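Local structure of arsenite methyltransferase (Chlamydomonas reinhardtii, 5EVJ) at residues A[88-93]-A[151-156]. The protein probably catalyses the stepwise methylation of trivalent arsenic, transferring methyl groups from S-adenosylmethionine to give mono-, di- and trimethylated arsenicals. The protein carries 15 engineered substitutions. Residues are numbered along the deposited sequence; the frame is centred on the assembly and turned at random.
Sequences LDLGAG and EYLDRA. Engineered in segment 88-93: Ala92 (natural residue Cys).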
loop_
_atom_site.group_PDB
_atom_site.type_symbol
_atom_site.label_atom_id
_atom_site.label_comp_id
_atom_site.label_asym_id
_atom_site.label_seq_id
_atom_site.Cartn_x
_atom_site.Cartn_y
_atom_site.Cartn_z
ATOM N N LEU A 88 -8.620 5.066 -1.936
ATOM C CA LEU A 88 -8.014 6.363 -2.233
ATOM C C LEU A 88 -6.641 6.134 -2.853
ATOM O O LEU A 88 -5.799 5.436 -2.293
ATOM C CB LEU A 88 -7.896 7.169 -0.937
ATOM C CG LEU A 88 -7.224 8.546 -1.049
ATOM C CD1 LEU A 88 -8.028 9.477 -2.005
ATOM C CD2 LEU A 88 -7.140 9.133 0.343
ATOM N N ASP A 89 -6.419 6.700 -4.034
ATOM C CA ASP A 89 -5.203 6.530 -4.769
ATOM C C ASP A 89 -4.488 7.876 -4.699
ATOM O O ASP A 89 -4.975 8.892 -5.223
ATOM C CB ASP A 89 -5.529 6.151 -6.196
ATOM C CG ASP A 89 -4.271 5.881 -7.031
ATOM O OD1 ASP A 89 -3.296 5.433 -6.431
ATOM O OD2 ASP A 89 -4.230 6.121 -8.276
ATOM N N LEU A 90 -3.396 7.908 -3.936
ATOM C CA LEU A 90 -2.612 9.125 -3.749
ATOM C C LEU A 90 -1.635 9.336 -4.897
ATOM O O LEU A 90 -0.785 8.530 -5.093
ATOM C CB LEU A 90 -1.799 9.053 -2.467
ATOM C CG LEU A 90 -2.517 8.982 -1.106
ATOM C CD1 LEU A 90 -1.424 8.997 -0.043
ATOM C CD2 LEU A 90 -3.519 10.093 -0.844
ATOM N N GLY A 91 -1.771 10.419 -5.655
ATOM C CA GLY A 91 -0.840 10.764 -6.737
ATOM C C GLY A 91 -1.259 9.979 -7.942
ATOM O O GLY A 91 -0.457 9.309 -8.562
ATOM N N ALA A 92 -2.540 10.047 -8.277
ATOM C CA ALA A 92 -3.058 9.143 -9.285
ATOM C C ALA A 92 -2.487 9.382 -10.663
ATOM O O ALA A 92 -2.587 8.494 -11.543
ATOM C CB ALA A 92 -4.570 9.221 -9.322
ATOM N N GLY A 93 -1.873 10.551 -10.883
ATOM C CA GLY A 93 -1.313 10.863 -12.210
ATOM C C GLY A 93 -2.415 10.696 -13.296
ATOM O O GLY A 93 -3.559 11.114 -13.143
ATOM N N GLU A 151 -0.467 15.903 0.796
ATOM C CA GLU A 151 -0.232 16.312 2.220
ATOM C C GLU A 151 -1.456 16.846 2.908
ATOM O O GLU A 151 -1.429 17.035 4.135
ATOM C CB GLU A 151 0.847 17.420 2.351
ATOM C CG GLU A 151 2.269 17.048 1.833
ATOM C CD GLU A 151 2.325 16.791 0.341
ATOM O OE1 GLU A 151 1.410 17.217 -0.390
ATOM O OE2 GLU A 151 3.293 16.173 -0.148
ATOM N N TYR A 152 -2.512 17.161 2.142
ATOM C CA TYR A 152 -3.652 17.970 2.671
ATOM C C TYR A 152 -5.007 17.389 2.304
ATOM O O TYR A 152 -5.908 18.081 1.820
ATOM C CB TYR A 152 -3.549 19.471 2.282
ATOM C CG TYR A 152 -2.449 20.180 3.061
ATOM C CD1 TYR A 152 -2.686 20.618 4.387
ATOM C CD2 TYR A 152 -1.204 20.360 2.514
ATOM C CE1 TYR A 152 -1.675 21.184 5.132
ATOM C CE2 TYR A 152 -0.166 20.973 3.229
ATOM C CZ TYR A 152 -0.407 21.370 4.539
ATOM O OH TYR A 152 0.592 21.985 5.295
ATOM N N LEU A 153 -5.184 16.113 2.605
ATOM C CA LEU A 153 -6.421 15.474 2.248
ATOM C C LEU A 153 -7.587 16.222 2.834
ATOM O O LEU A 153 -8.652 16.192 2.251
ATOM C CB LEU A 153 -6.406 14.014 2.685
ATOM C CG LEU A 153 -5.254 13.194 2.078
ATOM C CD1 LEU A 153 -5.420 11.720 2.383
ATOM C CD2 LEU A 153 -5.135 13.410 0.589
ATOM N N ASP A 154 -7.412 16.852 4.000
ATOM C CA ASP A 154 -8.484 17.697 4.633
ATOM C C ASP A 154 -8.825 18.857 3.658
ATOM O O ASP A 154 -9.974 19.135 3.388
ATOM C CB ASP A 154 -8.024 18.277 6.004
ATOM C CG ASP A 154 -6.539 18.710 5.973
ATOM O OD1 ASP A 154 -5.880 18.581 4.937
ATOM O OD2 ASP A 154 -5.976 19.097 6.967
ATOM N N ARG A 155 -7.813 19.472 3.077
ATOM C CA ARG A 155 -8.095 20.572 2.122
ATOM C C ARG A 155 -8.811 20.080 0.914
ATOM O O ARG A 155 -9.689 20.747 0.452
ATOM C CB ARG A 155 -6.858 21.379 1.764
ATOM C CG ARG A 155 -6.440 22.187 2.978
ATOM C CD ARG A 155 -5.290 23.084 2.603
ATOM N NE ARG A 155 -4.620 23.586 3.796
ATOM C CZ ARG A 155 -3.355 23.975 3.790
ATOM N NH1 ARG A 155 -2.665 23.908 2.640
ATOM N NH2 ARG A 155 -2.782 24.399 4.913
ATOM N N ALA A 156 -8.500 18.865 0.474
ATOM C CA ALA A 156 -9.234 18.235 -0.606
ATOM C C ALA A 156 -10.644 17.793 -0.165
ATOM O O ALA A 156 -11.360 17.202 -0.966
ATOM C CB ALA A 156 -8.455 17.045 -1.146
#
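Leu153 carries its CG opposite its own carbonyl carbon (chi1 -58°) and its CB points toward strand 86-90; with the extended second torsion (chi2 -171°) this sets CD1 against both Leu88 and Leu90, and CD2 against Leu90. The two strand leucines arrive by different torsions: Leu88 sets CG anti to its backbone N (chi1 178°), whereas Leu90 keeps CG beside N. The outcome is two distinct approaches. Leu88 and Leu153 meet end-on, tip to tip, CD2 of Leu88 lying 3.7 Å from CD1 of Leu153. Leu90 instead crosses the side chain of Leu153 at about a right angle; its CD2 is 4.0 Å from Leu153 CD2 and 4.1 Å from Leu153 CD1, so one methyl of Leu90 serves both branches. The backbones stay well apart, with 9.5 Å between the CA atoms of Leu90 and Leu153, and side chains alone span the gap.

Asp89, between the two leucines, has its CB on the other face of the sheet and touches Asp97 and Ala98 of helix 96-104. Beyond the strand, the turn through Gly91 and Gly93 enters a sequence consistent with the glycine-rich loop of Rossmann-type methyltransferases. On the partner side, the backbone N of Asp154 donates a hydrogen bond to Glu184 OE2, and Asp154 OD1 forms a salt bridge with Arg180, tying the turn to helix 178-188. Within the turn, Ala156 N donates to Tyr152 O over 3.0 Å, and a guanidinium nitrogen of Arg155, NH1, sits 3.6 Å above the centre of the Tyr152 ring.

All three touching leucines are buried and together the two sides bury just 97 Å², which implies a small, purely apolar join between a central parallel strand and the connection leading to strand 163-169: cohesion comes from methyl contacts, while the backbones of Leu88 and Leu90 keep their sheet bonds to that strand.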